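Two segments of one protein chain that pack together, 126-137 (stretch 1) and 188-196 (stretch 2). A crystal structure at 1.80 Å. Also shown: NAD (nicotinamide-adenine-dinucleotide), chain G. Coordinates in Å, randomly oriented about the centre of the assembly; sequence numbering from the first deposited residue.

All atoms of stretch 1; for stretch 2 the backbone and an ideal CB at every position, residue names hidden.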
# COMPACT_ATOMS: atom_id res chain seq x y z
N ALA C 126 -7.37 -29.11 -12.88
CA ALA C 126 -6.59 -28.38 -11.89
C ALA C 126 -5.13 -28.23 -12.27
O ALA C 126 -4.47 -29.19 -12.67
CB ALA C 126 -6.70 -29.07 -10.53
N VAL C 127 -4.62 -27.01 -12.14
CA VAL C 127 -3.23 -26.73 -12.45
C VAL C 127 -2.60 -26.04 -11.24
O VAL C 127 -3.09 -25.01 -10.76
CB VAL C 127 -3.09 -25.79 -13.68
CG1 VAL C 127 -1.61 -25.54 -13.98
CG2 VAL C 127 -3.79 -26.40 -14.89
N VAL C 128 -1.53 -26.63 -10.74
CA VAL C 128 -0.83 -26.08 -9.60
C VAL C 128 0.59 -25.75 -10.05
O VAL C 128 1.41 -26.64 -10.27
CB VAL C 128 -0.78 -27.07 -8.42
CG1 VAL C 128 0.10 -26.51 -7.31
CG2 VAL C 128 -2.19 -27.31 -7.90
N ASN C 129 0.85 -24.47 -10.22
CA ASN C 129 2.15 -24.02 -10.66
C ASN C 129 3.03 -23.60 -9.49
O ASN C 129 2.74 -22.63 -8.80
CB ASN C 129 1.98 -22.85 -11.65
CG ASN C 129 3.29 -22.21 -12.02
OD1 ASN C 129 4.34 -22.85 -11.95
ND2 ASN C 129 3.24 -20.95 -12.42
N ILE C 130 4.10 -24.34 -9.28
CA ILE C 130 5.05 -24.06 -8.21
C ILE C 130 5.99 -22.94 -8.65
O ILE C 130 6.75 -23.08 -9.61
CB ILE C 130 5.90 -25.30 -7.85
CG1 ILE C 130 5.07 -26.31 -7.07
CG2 ILE C 130 7.11 -24.88 -7.02
CD1 ILE C 130 3.92 -26.90 -7.85
N THR C 131 5.93 -21.82 -7.94
CA THR C 131 6.81 -20.70 -8.27
C THR C 131 7.89 -20.67 -7.19
O THR C 131 8.81 -21.48 -7.22
CB THR C 131 6.01 -19.37 -8.35
OG1 THR C 131 5.33 -19.12 -7.12
CG2 THR C 131 5.00 -19.45 -9.48
N SER C 132 7.77 -19.77 -6.22
CA SER C 132 8.78 -19.70 -5.16
C SER C 132 8.40 -18.69 -4.09
O SER C 132 7.60 -17.80 -4.35
CB SER C 132 10.13 -19.30 -5.75
OG SER C 132 11.11 -19.13 -4.72
N ASP C 133 8.96 -18.84 -2.90
CA ASP C 133 8.69 -17.88 -1.84
C ASP C 133 9.42 -16.59 -2.24
O ASP C 133 9.11 -15.51 -1.75
CB ASP C 133 9.19 -18.41 -0.48
CG ASP C 133 10.69 -18.66 -0.46
OD1 ASP C 133 11.20 -19.25 -1.44
OD2 ASP C 133 11.35 -18.29 0.55
N LYS C 134 10.38 -16.71 -3.16
CA LYS C 134 11.16 -15.56 -3.63
C LYS C 134 10.51 -14.76 -4.76
O LYS C 134 11.14 -13.87 -5.33
CB LYS C 134 12.55 -16.03 -4.08
CG LYS C 134 13.32 -16.81 -3.03
CD LYS C 134 13.46 -16.02 -1.75
CE LYS C 134 14.15 -16.83 -0.66
NZ LYS C 134 15.55 -17.19 -1.02
N CYS C 135 9.26 -15.04 -5.08
CA CYS C 135 8.61 -14.30 -6.16
C CYS C 135 8.22 -12.88 -5.73
O CYS C 135 7.96 -12.02 -6.56
CB CYS C 135 7.35 -15.03 -6.64
SG CYS C 135 6.06 -15.11 -5.40
N TYR C 136 8.19 -12.63 -4.42
CA TYR C 136 7.80 -11.32 -3.91
C TYR C 136 8.87 -10.25 -4.00
O TYR C 136 10.04 -10.50 -3.73
CB TYR C 136 7.36 -11.40 -2.45
CG TYR C 136 6.13 -12.23 -2.20
CD1 TYR C 136 6.23 -13.56 -1.74
CD2 TYR C 136 4.86 -11.69 -2.40
CE1 TYR C 136 5.09 -14.31 -1.50
CE2 TYR C 136 3.71 -12.44 -2.15
CZ TYR C 136 3.83 -13.75 -1.70
OH TYR C 136 2.71 -14.49 -1.45
N ASP C 137 8.45 -9.04 -4.36
CA ASP C 137 9.36 -7.91 -4.41
C ASP C 137 9.85 -7.82 -2.97
O ASP C 137 9.04 -7.72 -2.05
CB ASP C 137 8.59 -6.65 -4.82
CG ASP C 137 9.43 -5.40 -4.73
OD1 ASP C 137 10.64 -5.47 -5.03
OD2 ASP C 137 8.88 -4.34 -4.39
N UNK C 188 -6.75 -22.74 -12.30
CA UNK C 188 -5.31 -22.53 -12.22
C UNK C 188 -4.83 -21.73 -11.01
O UNK C 188 -5.34 -20.65 -10.73
CB UNK C 188 -4.84 -21.82 -13.49
N UNK C 189 -3.84 -22.27 -10.30
CA UNK C 189 -3.31 -21.60 -9.12
C UNK C 189 -1.78 -21.65 -9.07
O UNK C 189 -1.15 -22.44 -9.77
CB UNK C 189 -3.89 -22.23 -7.86
N UNK C 190 -1.20 -20.79 -8.24
CA UNK C 190 0.24 -20.79 -8.04
C UNK C 190 0.47 -21.06 -6.56
O UNK C 190 -0.37 -20.70 -5.72
CB UNK C 190 0.88 -19.47 -8.48
N UNK C 191 1.58 -21.70 -6.23
CA UNK C 191 1.90 -21.99 -4.84
C UNK C 191 3.30 -21.47 -4.55
O UNK C 191 4.24 -21.66 -5.32
CB UNK C 191 1.80 -23.49 -4.55
N UNK C 192 3.43 -20.80 -3.41
CA UNK C 192 4.68 -20.18 -3.01
C UNK C 192 5.20 -20.76 -1.71
O UNK C 192 4.53 -20.69 -0.68
CB UNK C 192 4.50 -18.67 -2.87
N UNK C 193 6.40 -21.33 -1.75
CA UNK C 193 7.02 -21.93 -0.58
C UNK C 193 8.53 -21.99 -0.76
O UNK C 193 9.03 -21.97 -1.88
CB UNK C 193 6.45 -23.33 -0.33
N UNK C 194 9.26 -22.08 0.35
CA UNK C 194 10.70 -22.15 0.25
C UNK C 194 11.33 -22.86 1.44
O UNK C 194 10.63 -23.39 2.30
CB UNK C 194 11.28 -20.74 0.12
N UNK C 195 12.66 -22.88 1.46
CA UNK C 195 13.40 -23.50 2.57
C UNK C 195 12.95 -24.93 2.84
O UNK C 195 12.74 -25.32 3.99
CB UNK C 195 13.24 -22.67 3.84
N UNK C 196 12.81 -25.71 1.77
CA UNK C 196 12.36 -27.08 1.90
C UNK C 196 13.53 -28.02 2.19
O UNK C 196 14.56 -27.97 1.51
CB UNK C 196 11.63 -27.52 0.63
PA NAD G . 15.48 -29.78 -8.08
O1A NAD G . 16.64 -29.20 -8.79
O2A NAD G . 15.73 -30.99 -7.25
O5B NAD G . 14.32 -30.15 -9.13
C5B NAD G . 14.17 -29.34 -10.32
C4B NAD G . 13.46 -30.13 -11.43
O4B NAD G . 13.44 -29.18 -12.52
C3B NAD G . 14.28 -31.32 -11.93
O3B NAD G . 13.39 -32.45 -11.97
C2B NAD G . 14.76 -30.84 -13.28
O2B NAD G . 15.04 -31.93 -14.21
C1B NAD G . 13.65 -29.91 -13.70
N9A NAD G . 14.05 -29.00 -14.75
C8A NAD G . 14.91 -27.93 -14.66
N7A NAD G . 15.09 -27.29 -15.82
C5A NAD G . 14.29 -27.99 -16.71
C6A NAD G . 14.05 -27.81 -18.09
N6A NAD G . 14.57 -26.87 -18.85
N1A NAD G . 13.19 -28.69 -18.70
C2A NAD G . 12.63 -29.68 -17.92
N3A NAD G . 12.79 -29.94 -16.64
C4A NAD G . 13.64 -29.05 -16.07
O3 NAD G . 14.81 -28.66 -7.24
PN NAD G . 13.52 -28.70 -6.23
O1N NAD G . 14.07 -28.36 -4.92
O2N NAD G . 12.93 -30.06 -6.28
O5D NAD G . 12.61 -27.52 -6.77
C5D NAD G . 11.32 -27.87 -7.26
C4D NAD G . 10.56 -26.62 -7.66
O4D NAD G . 10.36 -25.89 -6.40
C3D NAD G . 11.24 -25.60 -8.58
O3D NAD G . 10.22 -24.92 -9.33
C2D NAD G . 11.91 -24.67 -7.58
O2D NAD G . 12.20 -23.40 -8.19
C1D NAD G . 10.85 -24.58 -6.51
N1N NAD G . 11.39 -24.11 -5.24
C2N NAD G . 12.14 -24.93 -4.39
C3N NAD G . 12.60 -24.45 -3.05
C7N NAD G . 13.34 -25.39 -2.19
O7N NAD G . 13.69 -24.97 -1.08
N7N NAD G . 13.64 -26.65 -2.56
C4N NAD G . 12.37 -23.00 -2.69
C5N NAD G . 11.57 -22.26 -3.72
C6N NAD G . 11.13 -22.76 -4.85

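Stretch 2 opens as a strand parallel to strand 126-130, so CB directions alternate between two faces of the sheet.

Position 188 pairs with Val127, and its CB lies on the same face as that side chain, 4.3 Å from Val127 CB. An apolar residue suits; a beta-branched one fits the extended backbone. It is Val188, whose CG2 lies 4.1 Å from Val127 CB.

Position 189 turns to the face of Val128. Its N donates to Val127 O (2.9 Å), and its O accepts from Asn129 N (2.9 Å). These backbone bonds do not choose a side chain. The ideal CB is 4.1 Å from Val127 O, and Val128 is the neighbour on this face, so a small or apolar residue would suit. Ala189 adds just a methyl group there.

Position 190 pairs with Asn129, on the face of Val127. Its ideal CB lies close to Asn129 O and Thr131 CG2. Threonine, serine or valine would suit. Thr190 is found; its CG2 lies 4.2 Å from Thr131 CG2, and its CA makes a CA-H...O contact with Asn129 O at 3.2 Å.

Position 191 returns to the face of Val128 and Ile130, whose side chains offer an apolar surface. Valine, isoleucine or leucine would be natural. Val191 has CG1 3.7 Å from Val128 CG1 and CG2 3.5 Å from Ile130 CG1. Its N donates to Asn129 O (3.0 Å), and its O accepts from Thr131 N (3.1 Å).

At position 192 CB points sideways, near Ser132 O. Cys135 SG and Tyr136 OH lie farther along, so a long side chain with a polar end could reach them; lysine, glutamine or arginine are candidates. The residue is Arg192. Its chain is extended beyond chi1, CD passes 3.8 Å from Cys135 SG, and NH1 donates to Tyr136 OH at 2.8 Å.

Position 193 points away, so stretch 1 sets little limit. Ala193 contributes its backbone: its O accepts a weak bond from Asp133 N (3.3 Å).

At position 194 the ideal CB would sit 2.2 Å from Asp133 OD1, a clash. Only glycine suits this arrangement. Gly194 CA lies 3.4 Å from Asp133 OD1 and 3.5 Å from NAD C4N.

Position 195 has positive phi (52°), which asparagine and glycine tolerate well. Its CB points sideways, with the Asp133 carboxylate in the neighbourhood. In Asn195 a water bridges the two side chains, donating to Asp133 OD2 (2.7 Å) and accepting from Asn195 ND2 (3.0 Å).

Position 196 is out of reach of stretch 1, so many residues would do. Val196 N donates to NAD O7N at 3.1 Å.

Stretch 2, residues 188-196: VATVRAGNV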
# COMPACT_ATOMS: atom_id res chain seq x y z
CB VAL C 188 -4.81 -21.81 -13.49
CG1 VAL C 188 -3.28 -21.71 -13.49
CG2 VAL C 188 -5.31 -22.55 -14.73
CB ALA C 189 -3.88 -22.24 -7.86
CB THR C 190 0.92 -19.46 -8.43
OG1 THR C 190 0.29 -18.36 -7.76
CG2 THR C 190 0.85 -19.25 -9.94
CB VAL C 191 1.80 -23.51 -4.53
CG1 VAL C 191 0.34 -23.94 -4.62
CG2 VAL C 191 2.64 -24.33 -5.50
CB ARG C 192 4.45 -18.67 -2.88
CG ARG C 192 3.77 -18.08 -4.12
CD ARG C 192 3.04 -16.77 -3.84
NE ARG C 192 2.30 -16.30 -5.01
CZ ARG C 192 1.47 -15.26 -5.01
NH1 ARG C 192 1.27 -14.57 -3.90
NH2 ARG C 192 0.86 -14.90 -6.13
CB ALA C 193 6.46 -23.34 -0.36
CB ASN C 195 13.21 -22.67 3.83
CG ASN C 195 13.26 -21.18 3.56
OD1 ASN C 195 14.30 -20.63 3.19
ND2 ASN C 195 12.12 -20.51 3.72
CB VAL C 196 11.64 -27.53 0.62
CG1 VAL C 196 11.17 -28.95 0.76
CG2 VAL C 196 10.47 -26.61 0.34
O HOH W 1 10.54 -18.09 3.10
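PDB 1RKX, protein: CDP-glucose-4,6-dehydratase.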